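PDB 7ML9: insecticidal protein from Brevibacillus laterosporus, which probably forms beta-barrel pores in target cell membranes, as a secreted insecticidal toxin of the epsilon-toxin/MTX2 family active against the western corn rootworm. Local coordinates for residues A[132-138]-A[181-187]; A[151-156]-A[168-173]; A[282-288]-A[304-310]. All coordinates share one frame; numbering follows the deposited sequence. Where two conformers were deposited one is given.

Contact 1 of 3, residues A[132-138]-A[181-187]; sequences YTYTEST and KTKQVSY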
loop_
_atom_site.group_PDB
_atom_site.type_symbol
_atom_site.label_atom_id
_atom_site.label_comp_id
_atom_site.label_asym_id
_atom_site.label_seq_id
_atom_site.Cartn_x
_atom_site.Cartn_y
_atom_site.Cartn_z
ATOM N N TYR A 132 27.845 -8.521 5.273
ATOM C CA TYR A 132 27.249 -8.790 3.974
ATOM C C TYR A 132 26.769 -7.455 3.432
ATOM O O TYR A 132 26.260 -6.631 4.190
ATOM C CB TYR A 132 26.089 -9.800 4.053
ATOM C CG TYR A 132 25.843 -10.532 2.760
ATOM C CD1 TYR A 132 24.992 -10.009 1.791
ATOM C CD2 TYR A 132 26.470 -11.745 2.494
ATOM C CE1 TYR A 132 24.785 -10.673 0.590
ATOM C CE2 TYR A 132 26.261 -12.410 1.301
ATOM C CZ TYR A 132 25.411 -11.871 0.359
ATOM O OH TYR A 132 25.212 -12.527 -0.821
ATOM N N THR A 133 26.975 -7.232 2.142
ATOM C CA THR A 133 26.512 -6.011 1.489
ATOM C C THR A 133 25.233 -6.361 0.747
ATOM O O THR A 133 25.247 -7.143 -0.208
ATOM C CB THR A 133 27.574 -5.440 0.557
ATOM O OG1 THR A 133 28.698 -5.036 1.352
ATOM C CG2 THR A 133 27.014 -4.215 -0.201
ATOM N N TYR A 134 24.131 -5.798 1.207
ATOM C CA TYR A 134 22.813 -6.253 0.802
ATOM C C TYR A 134 22.013 -5.079 0.255
ATOM O O TYR A 134 22.105 -3.967 0.777
ATOM C CB TYR A 134 22.086 -6.873 1.997
ATOM C CG TYR A 134 20.837 -7.630 1.629
ATOM C CD1 TYR A 134 20.909 -8.911 1.102
ATOM C CD2 TYR A 134 19.577 -7.054 1.800
ATOM C CE1 TYR A 134 19.760 -9.619 0.760
ATOM C CE2 TYR A 134 18.429 -7.745 1.464
ATOM C CZ TYR A 134 18.519 -9.025 0.936
ATOM O OH TYR A 134 17.368 -9.720 0.600
ATOM N N THR A 135 21.220 -5.338 -0.776
ATOM C CA THR A 135 20.314 -4.331 -1.328
ATOM C C THR A 135 18.899 -4.624 -0.844
ATOM O O THR A 135 18.248 -5.549 -1.332
ATOM C CB THR A 135 20.379 -4.315 -2.848
ATOM O OG1 THR A 135 21.716 -4.007 -3.265
ATOM C CG2 THR A 135 19.399 -3.261 -3.409
ATOM N N GLU A 136 18.445 -3.838 0.128
ATOM C CA GLU A 136 17.041 -3.809 0.508
ATOM C C GLU A 136 16.243 -3.080 -0.567
ATOM O O GLU A 136 16.696 -2.080 -1.142
ATOM C CB GLU A 136 16.858 -3.108 1.854
ATOM C CG GLU A 136 17.647 -3.707 3.014
ATOM C CD GLU A 136 17.557 -2.854 4.251
ATOM O OE1 GLU A 136 17.031 -1.721 4.155
ATOM O OE2 GLU A 136 18.012 -3.297 5.324
ATOM N N SER A 137 15.056 -3.593 -0.846
ATOM C CA SER A 137 14.187 -3.049 -1.872
ATOM C C SER A 137 12.775 -2.960 -1.319
ATOM O O SER A 137 12.318 -3.877 -0.633
ATOM C CB SER A 137 14.196 -3.925 -3.132
ATOM O OG SER A 137 13.747 -3.202 -4.259
ATOM N N THR A 138 12.100 -1.849 -1.602
ATOM C CA THR A 138 10.670 -1.706 -1.344
ATOM C C THR A 138 10.020 -1.208 -2.620
ATOM O O THR A 138 10.477 -0.216 -3.195
ATOM C CB THR A 138 10.388 -0.721 -0.217
ATOM O OG1 THR A 138 10.984 -1.185 0.998
ATOM C CG2 THR A 138 8.877 -0.569 -0.021
ATOM N N LYS A 181 12.176 1.740 -4.387
ATOM C CA LYS A 181 13.198 2.396 -3.576
ATOM C C LYS A 181 14.196 1.335 -3.124
ATOM O O LYS A 181 13.775 0.282 -2.630
ATOM C CB LYS A 181 12.577 3.051 -2.340
ATOM C CG LYS A 181 12.206 4.523 -2.423
ATOM C CD LYS A 181 11.902 5.025 -1.003
ATOM C CE LYS A 181 11.502 6.493 -0.937
ATOM N NZ LYS A 181 10.084 6.733 -1.348
ATOM N N THR A 182 15.497 1.589 -3.283
ATOM C CA THR A 182 16.516 0.637 -2.845
ATOM C C THR A 182 17.510 1.320 -1.925
ATOM O O THR A 182 17.832 2.498 -2.101
ATOM C CB THR A 182 17.283 -0.003 -4.013
ATOM O OG1 THR A 182 17.919 1.019 -4.789
ATOM C CG2 THR A 182 16.357 -0.815 -4.894
ATOM N N LYS A 183 17.978 0.569 -0.934
ATOM C CA LYS A 183 19.082 0.975 -0.081
ATOM C C LYS A 183 20.106 -0.148 -0.080
ATOM O O LYS A 183 19.757 -1.306 0.172
ATOM C CB LYS A 183 18.651 1.252 1.361
ATOM C CG LYS A 183 17.448 2.135 1.564
ATOM C CD LYS A 183 17.248 2.359 3.051
ATOM C CE LYS A 183 15.822 2.774 3.366
ATOM N NZ LYS A 183 15.547 4.152 2.887
ATOM N N GLN A 184 21.360 0.178 -0.376
ATOM C CA GLN A 184 22.435 -0.733 -0.023
ATOM C C GLN A 184 22.740 -0.544 1.451
ATOM O O GLN A 184 22.802 0.585 1.949
ATOM C CB GLN A 184 23.682 -0.493 -0.870
ATOM C CG GLN A 184 23.620 -1.195 -2.201
ATOM C CD GLN A 184 22.812 -0.404 -3.203
ATOM O OE1 GLN A 184 22.849 0.823 -3.200
ATOM N NE2 GLN A 184 22.067 -1.098 -4.052
ATOM N N VAL A 185 22.885 -1.656 2.166
ATOM C CA VAL A 185 23.195 -1.601 3.583
ATOM C C VAL A 185 24.325 -2.585 3.849
ATOM O O VAL A 185 24.587 -3.501 3.069
ATOM C CB VAL A 185 21.972 -1.925 4.477
ATOM C CG1 VAL A 185 20.839 -0.928 4.239
ATOM C CG2 VAL A 185 21.488 -3.361 4.221
ATOM N N SER A 186 25.007 -2.364 4.953
ATOM C CA SER A 186 25.963 -3.330 5.470
ATOM C C SER A 186 25.329 -3.981 6.688
ATOM O O SER A 186 24.917 -3.283 7.624
ATOM C CB SER A 186 27.294 -2.667 5.828
ATOM O OG SER A 186 28.290 -3.647 6.064
ATOM N N TYR A 187 25.218 -5.306 6.651
ATOM C CA TYR A 187 24.820 -6.103 7.800
ATOM C C TYR A 187 26.066 -6.659 8.474
ATOM O O TYR A 187 26.993 -7.104 7.795
ATOM C CB TYR A 187 23.915 -7.260 7.384
ATOM C CG TYR A 187 22.570 -6.831 6.822
ATOM C CD1 TYR A 187 21.850 -5.800 7.399
ATOM C CD2 TYR A 187 22.021 -7.487 5.731
ATOM C CE1 TYR A 187 20.606 -5.424 6.891
ATOM C CE2 TYR A 187 20.775 -7.116 5.213
ATOM C CZ TYR A 187 20.085 -6.087 5.800
ATOM O OH TYR A 187 18.852 -5.727 5.286
#
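From Y132 facing Y187 to T138 facing K181, the two strands run antiparallel in unbroken register, their directions 157° apart and their axes 4.6 Å at closest approach, with Y134-V185 and E136-K183 the hydrogen-bonded pairs in between. A side-chain hydrogen bond joins E136 to Y187, the partner of Y132, two hydrogen-bonded pairs along the ladder. With CG anti to its carbonyl carbon (chi1 -57°) and the chain extended beyond it, E136 reaches past V185, and its OE2 receives the hydroxyl of Y187 on the anti lone pair, with OH and OE2 2.6 Å apart. A carboxylate suits this place because the same OE2 also forms a salt bridge with R314, which probably favours the charged form. The hydroxyl is also bonded to G280 N; beside it, ring atom CE2 lies 3.5 Å from Y134 CB, the two rings inclined at 33°, and V185 CG2 lies above one face of Y187, toward the rim. On the sheet's opposite face, Q184 folds back at chi2 to lie alongside T135, and its NE2 donates, within the amide plane, to T135 OG1 at 3.0 Å. Threonine, serine and glutamine suit this at least partly exposed side, whereas V185 and Y187 are buried. Strands 266-289 and 303-323 flank segments 132-138 and 181-187 respectively, while the tyrosine face packs against L208 of strand 201-229 and L107 of strand 86-115.

Contact 2 of 3, residues A[151-156]-A[168-173]; sequences KTTATM and STEYNF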
loop_
_atom_site.group_PDB
_atom_site.type_symbol
_atom_site.label_atom_id
_atom_site.label_comp_id
_atom_site.label_asym_id
_atom_site.label_seq_id
_atom_site.Cartn_x
_atom_site.Cartn_y
_atom_site.Cartn_z
ATOM N N LYS A 151 -2.030 15.862 -8.780
ATOM C CA LYS A 151 -1.132 14.816 -8.310
ATOM C C LYS A 151 -1.335 14.606 -6.816
ATOM O O LYS A 151 -1.299 15.552 -6.024
ATOM C CB LYS A 151 0.327 15.172 -8.613
ATOM C CG LYS A 151 1.302 14.038 -8.284
ATOM C CD LYS A 151 2.650 14.564 -7.822
ATOM C CE LYS A 151 3.594 13.430 -7.459
ATOM N NZ LYS A 151 4.769 13.968 -6.701
ATOM N N THR A 152 -1.579 13.358 -6.435
ATOM C CA THR A 152 -1.929 13.008 -5.069
ATOM C C THR A 152 -1.075 11.817 -4.661
ATOM O O THR A 152 -0.981 10.833 -5.405
ATOM C CB THR A 152 -3.430 12.679 -4.953
ATOM O OG1 THR A 152 -4.194 13.837 -5.317
ATOM C CG2 THR A 152 -3.798 12.251 -3.537
ATOM N N THR A 153 -0.427 11.936 -3.507
ATOM C CA THR A 153 0.464 10.913 -2.980
ATOM C C THR A 153 0.150 10.711 -1.512
ATOM O O THR A 153 -0.404 11.590 -0.840
ATOM C CB THR A 153 1.964 11.282 -3.113
ATOM O OG1 THR A 153 2.228 12.501 -2.409
ATOM C CG2 THR A 153 2.376 11.432 -4.558
ATOM N N ALA A 154 0.517 9.535 -1.011
ATOM C CA ALA A 154 0.372 9.258 0.407
ATOM C C ALA A 154 1.375 8.175 0.776
ATOM O O ALA A 154 1.618 7.249 -0.006
ATOM C CB ALA A 154 -1.053 8.819 0.779
ATOM N N THR A 155 1.933 8.298 1.970
ATOM C CA THR A 155 2.924 7.360 2.473
ATOM C C THR A 155 2.258 6.367 3.403
ATOM O O THR A 155 1.469 6.748 4.274
ATOM C CB THR A 155 4.044 8.100 3.197
ATOM O OG1 THR A 155 4.727 8.910 2.237
ATOM C CG2 THR A 155 5.018 7.104 3.834
ATOM N N MET A 156 2.558 5.094 3.198
ATOM C CA MET A 156 2.019 4.027 4.018
ATOM C C MET A 156 3.158 3.340 4.754
ATOM O O MET A 156 4.194 3.041 4.158
ATOM C CB MET A 156 1.266 3.012 3.172
ATOM C CG MET A 156 0.388 2.148 4.021
ATOM S SD MET A 156 0.234 0.520 3.323
ATOM C CE MET A 156 1.931 0.027 3.215
ATOM N N SER A 168 8.259 1.919 5.089
ATOM C CA SER A 168 7.243 2.766 4.473
ATOM C C SER A 168 7.429 2.806 2.962
ATOM O O SER A 168 8.448 2.372 2.418
ATOM C CB SER A 168 7.267 4.184 5.049
ATOM O OG SER A 168 8.408 4.881 4.595
ATOM N N THR A 169 6.412 3.338 2.284
ATOM C CA THR A 169 6.389 3.393 0.831
ATOM C C THR A 169 5.357 4.450 0.450
ATOM O O THR A 169 4.358 4.626 1.148
ATOM C CB THR A 169 6.056 2.023 0.228
ATOM O OG1 THR A 169 6.257 2.034 -1.190
ATOM C CG2 THR A 169 4.605 1.596 0.538
ATOM N N GLU A 170 5.632 5.178 -0.625
ATOM C CA GLU A 170 4.806 6.307 -1.037
ATOM C C GLU A 170 4.044 5.942 -2.303
ATOM O O GLU A 170 4.651 5.630 -3.336
ATOM C CB GLU A 170 5.644 7.566 -1.261
ATOM C CG GLU A 170 4.788 8.795 -1.543
ATOM C CD GLU A 170 5.593 10.079 -1.626
ATOM O OE1 GLU A 170 6.681 10.059 -2.243
ATOM O OE2 GLU A 170 5.136 11.102 -1.063
ATOM N N TYR A 171 2.717 5.967 -2.217
ATOM C CA TYR A 171 1.868 5.683 -3.360
ATOM C C TYR A 171 1.582 6.964 -4.124
ATOM O O TYR A 171 1.322 8.009 -3.522
ATOM C CB TYR A 171 0.537 5.066 -2.915
ATOM C CG TYR A 171 0.652 3.627 -2.521
ATOM C CD1 TYR A 171 0.553 2.623 -3.465
ATOM C CD2 TYR A 171 0.880 3.275 -1.202
ATOM C CE1 TYR A 171 0.670 1.301 -3.103
ATOM C CE2 TYR A 171 0.999 1.959 -0.833
ATOM C CZ TYR A 171 0.896 0.981 -1.784
ATOM O OH TYR A 171 1.011 -0.339 -1.415
ATOM N N ASN A 172 1.641 6.878 -5.445
ATOM C CA ASN A 172 1.020 7.866 -6.313
ATOM C C ASN A 172 -0.333 7.311 -6.744
ATOM O O ASN A 172 -0.410 6.197 -7.272
ATOM C CB ASN A 172 1.896 8.177 -7.528
ATOM C CG ASN A 172 1.363 9.341 -8.346
ATOM O OD1 ASN A 172 0.184 9.374 -8.707
ATOM N ND2 ASN A 172 2.228 10.314 -8.626
ATOM N N PHE A 173 -1.392 8.099 -6.530
ATOM C CA PHE A 173 -2.753 7.592 -6.684
ATOM C C PHE A 173 -3.142 7.337 -8.134
ATOM O O PHE A 173 -4.197 6.741 -8.368
ATOM C CB PHE A 173 -3.751 8.556 -6.035
ATOM C CG PHE A 173 -3.838 8.441 -4.525
ATOM C CD1 PHE A 173 -2.769 7.977 -3.766
ATOM C CD2 PHE A 173 -5.000 8.804 -3.866
ATOM C CE1 PHE A 173 -2.859 7.880 -2.376
ATOM C CE2 PHE A 173 -5.104 8.710 -2.482
ATOM C CZ PHE A 173 -4.030 8.242 -1.730
HETATM O O HOH W 1 -1.768 11.281 -8.714
#
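One face of the F173 ring is covered by the methyl of T152, whose CG2 stands 3.9 Å from the ring centroid in a CH-pi contact; small A154 suits its place, its CB resting obliquely against F173 CE1 at 3.8 Å. The Y171 ring is met at its edge instead, by A154 O and by M156 CB, the latter 4.1 Å from CE2. In T152, chi1 of -61°, measured to OG1, sets CG2 anti to the backbone N and over the phenylalanine, while OG1 turns back to V150 O. Its carbonyl O accepts F173 N at 3.0 Å, tying the ring's own backbone to the residue that covers it. Beside this pair, a water takes the N-H of T152 at 3.1 Å from N and donates to N172 OD1 at 2.7 Å; OD1 also accepts Q174 N. T153 OG1 makes a weak bond to E170 OE2, 3.5 Å away, on the more polar face. A154, M156 and Y171 turn inward, as does T169, its OG1 bonded to N140, whereas T153, T155 and E170 turn outward. Such an amphipathic hairpin, held to the body by apolar contacts and by hydrogen bonds from N140 and T142, is consistent with the membrane-inserting hairpin of related aerolysin-type toxins.

Contact 3 of 3, residues A[282-288]-A[304-310]; sequences DFILKIE and VVQEIKV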
loop_
_atom_site.group_PDB
_atom_site.type_symbol
_atom_site.label_atom_id
_atom_site.label_comp_id
_atom_site.label_asym_id
_atom_site.label_seq_id
_atom_site.Cartn_x
_atom_site.Cartn_y
_atom_site.Cartn_z
ATOM N N ASP A 282 18.740 -12.015 10.096
ATOM C CA ASP A 282 19.777 -12.228 11.098
ATOM C C ASP A 282 20.874 -13.080 10.468
ATOM O O ASP A 282 20.790 -13.466 9.301
ATOM C CB ASP A 282 19.201 -12.867 12.377
ATOM C CG ASP A 282 18.703 -14.309 12.177
ATOM O OD1 ASP A 282 18.847 -14.916 11.088
ATOM O OD2 ASP A 282 18.151 -14.854 13.157
ATOM N N PHE A 283 21.914 -13.363 11.253
ATOM C CA PHE A 283 22.957 -14.302 10.856
ATOM C C PHE A 283 22.783 -15.616 11.614
ATOM O O PHE A 283 22.396 -15.623 12.786
ATOM C CB PHE A 283 24.361 -13.750 11.142
ATOM C CG PHE A 283 24.820 -12.682 10.180
ATOM C CD1 PHE A 283 25.393 -13.022 8.965
ATOM C CD2 PHE A 283 24.677 -11.335 10.502
ATOM C CE1 PHE A 283 25.833 -12.025 8.077
ATOM C CE2 PHE A 283 25.110 -10.341 9.625
ATOM C CZ PHE A 283 25.688 -10.687 8.423
ATOM N N ILE A 284 23.066 -16.722 10.934
ATOM C CA ILE A 284 23.297 -18.006 11.583
ATOM C C ILE A 284 24.770 -18.370 11.417
ATOM O O ILE A 284 25.298 -18.349 10.296
ATOM C CB ILE A 284 22.371 -19.100 11.025
ATOM C CG1 ILE A 284 22.661 -20.452 11.692
ATOM C CG2 ILE A 284 22.473 -19.187 9.518
ATOM C CD1 ILE A 284 21.421 -21.336 11.832
ATOM N N LEU A 285 25.435 -18.675 12.535
ATOM C CA LEU A 285 26.801 -19.186 12.538
ATOM C C LEU A 285 26.776 -20.694 12.741
ATOM O O LEU A 285 26.124 -21.189 13.663
ATOM C CB LEU A 285 27.640 -18.531 13.631
ATOM C CG LEU A 285 27.773 -17.016 13.616
ATOM C CD1 LEU A 285 28.829 -16.559 14.615
ATOM C CD2 LEU A 285 28.109 -16.558 12.219
ATOM N N LYS A 286 27.464 -21.411 11.869
ATOM C CA LYS A 286 27.574 -22.860 11.912
ATOM C C LYS A 286 29.006 -23.211 12.306
ATOM O O LYS A 286 29.958 -22.785 11.640
ATOM C CB LYS A 286 27.199 -23.428 10.548
ATOM C CG LYS A 286 27.367 -24.903 10.326
ATOM C CD LYS A 286 27.313 -25.163 8.825
ATOM C CE LYS A 286 26.342 -26.260 8.450
ATOM N NZ LYS A 286 27.003 -27.300 7.608
ATOM N N ILE A 287 29.156 -23.966 13.394
ATOM C CA ILE A 287 30.463 -24.309 13.954
ATOM C C ILE A 287 30.789 -25.746 13.586
ATOM O O ILE A 287 30.042 -26.664 13.944
ATOM C CB ILE A 287 30.479 -24.138 15.479
ATOM C CG1 ILE A 287 29.859 -22.802 15.879
ATOM C CG2 ILE A 287 31.904 -24.333 16.020
ATOM C CD1 ILE A 287 30.566 -21.605 15.307
ATOM N N GLU A 288 31.908 -25.951 12.892
ATOM C CA GLU A 288 32.321 -27.273 12.441
ATOM C C GLU A 288 33.644 -27.672 13.082
ATOM O O GLU A 288 34.570 -26.862 13.177
ATOM C CB GLU A 288 32.474 -27.330 10.925
ATOM C CG GLU A 288 31.183 -27.152 10.150
ATOM C CD GLU A 288 31.392 -27.239 8.648
ATOM O OE1 GLU A 288 32.562 -27.160 8.203
ATOM O OE2 GLU A 288 30.388 -27.394 7.914
ATOM N N VAL A 304 29.334 -30.768 12.321
ATOM C CA VAL A 304 28.755 -29.581 12.932
ATOM C C VAL A 304 28.607 -29.809 14.426
ATOM O O VAL A 304 28.073 -30.831 14.870
ATOM C CB VAL A 304 27.413 -29.217 12.280
ATOM C CG1 VAL A 304 26.818 -27.995 12.971
ATOM C CG2 VAL A 304 27.625 -28.919 10.800
ATOM N N VAL A 305 29.089 -28.853 15.207
ATOM C CA VAL A 305 29.113 -28.961 16.654
ATOM C C VAL A 305 28.123 -28.012 17.319
ATOM O O VAL A 305 27.649 -28.309 18.427
ATOM C CB VAL A 305 30.547 -28.713 17.169
ATOM C CG1 VAL A 305 30.573 -28.129 18.579
ATOM C CG2 VAL A 305 31.353 -30.000 17.072
ATOM N N GLN A 306 27.761 -26.913 16.667
ATOM C CA GLN A 306 26.953 -25.872 17.275
ATOM C C GLN A 306 26.452 -24.969 16.157
ATOM O O GLN A 306 27.114 -24.822 15.120
ATOM C CB GLN A 306 27.776 -25.078 18.296
ATOM C CG GLN A 306 27.016 -24.065 19.118
ATOM C CD GLN A 306 27.950 -23.188 19.926
ATOM O OE1 GLN A 306 29.172 -23.348 19.866
ATOM N NE2 GLN A 306 27.387 -22.251 20.681
ATOM N N GLU A 307 25.258 -24.411 16.355
ATOM C CA GLU A 307 24.736 -23.352 15.501
ATOM C C GLU A 307 24.204 -22.238 16.386
ATOM O O GLU A 307 23.640 -22.498 17.452
ATOM C CB GLU A 307 23.648 -23.853 14.548
ATOM C CG GLU A 307 24.199 -24.726 13.441
ATOM C CD GLU A 307 23.163 -25.121 12.408
ATOM O OE1 GLU A 307 21.965 -24.868 12.642
ATOM O OE2 GLU A 307 23.545 -25.695 11.364
ATOM N N ILE A 308 24.430 -20.995 15.959
ATOM C CA ILE A 308 24.062 -19.817 16.731
ATOM C C ILE A 308 23.310 -18.859 15.819
ATOM O O ILE A 308 23.804 -18.507 14.742
ATOM C CB ILE A 308 25.291 -19.103 17.323
ATOM C CG1 ILE A 308 26.293 -20.099 17.900
ATOM C CG2 ILE A 308 24.870 -18.079 18.369
ATOM C CD1 ILE A 308 27.493 -19.419 18.497
ATOM N N LYS A 309 22.130 -18.428 16.257
ATOM C CA LYS A 309 21.428 -17.321 15.625
ATOM C C LYS A 309 21.921 -16.024 16.248
ATOM O O LYS A 309 21.919 -15.879 17.472
ATOM C CB LYS A 309 19.918 -17.464 15.813
ATOM C CG LYS A 309 19.199 -18.106 14.638
ATOM C CD LYS A 309 17.777 -17.565 14.528
ATOM C CE LYS A 309 16.954 -18.359 13.534
ATOM N NZ LYS A 309 16.334 -17.468 12.517
ATOM N N VAL A 310 22.354 -15.089 15.407
ATOM C CA VAL A 310 22.990 -13.856 15.847
ATOM C C VAL A 310 22.180 -12.685 15.297
ATOM O O VAL A 310 21.934 -12.638 14.090
ATOM C CB VAL A 310 24.453 -13.756 15.384
ATOM C CG1 VAL A 310 25.047 -12.410 15.779
ATOM C CG2 VAL A 310 25.258 -14.911 15.974
#
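K309 passes across the D282 carboxylate, curving about OD2. Its CB stands 4.1 Å from D282 OD2; CG comes nearer, CD lies 3.1 Å from that oxygen, CE draws off slightly, and NZ closes a salt bridge to OD2 at 3.2 Å. The bends at chi2 and chi4 make this curve possible, and the ammonium meets OD2 on its syn side, 16° out of the carboxylate plane. The other oxygen, OD1, is held by N209 of strand 201-229, so the aspartate is gripped from two strands, and a long flexible lysine suits its exposed position. On the same face E307 lies alongside K286, its OE2 4.0 Å from K286 CG, while K286 NZ ends against V304 CG2 and makes a weak salt bridge with E288. E288 also forms a salt bridge with R203. The other face is mostly apolar, with F283 and the aliphatic L285, I287, I308 and V310: L285 CG packs on V310 CG2 at 4.0 Å, and Q306 contributes its aliphatic CB, 3.9 Å from I287 CG1. I194 and residues of strand 201-229 help to cover this side. The pairing is regular from F283-V310 to I287-Q306. There it slips by one residue: I287 N donates to Q306 O, I287 O accepts V305 N at 2.7 Å, and V305 and Q306 both face I287. This is a classic beta bulge, set in the long, twisted antiparallel sheet characteristic of aerolysin-like toxins of the ETX/MTX2 family.

Overall arrangement
Strand 130-147 supplies the first half of contact 1 and leads into the hairpin of strands 153-160 and 165-172, which contact 2 pairs toward the end away from its turn. The chain then enters strand 178-189, whose pairing with 130-147 completes contact 1, so that contact 2 lies wholly within the larger loop. T138 CG2 touches T169 CB, where the hairpin packs on the sheet. After strand 201-229, strand 266-289 returns beside 130-147, and contact 3 closes the link between it and strand 303-323, the neighbour of 178-189. Contact 3 therefore follows in series, meeting contact 1 where F283 CZ packs on Y187 O; it stays about 18 Å from contact 2 at the nearest atoms.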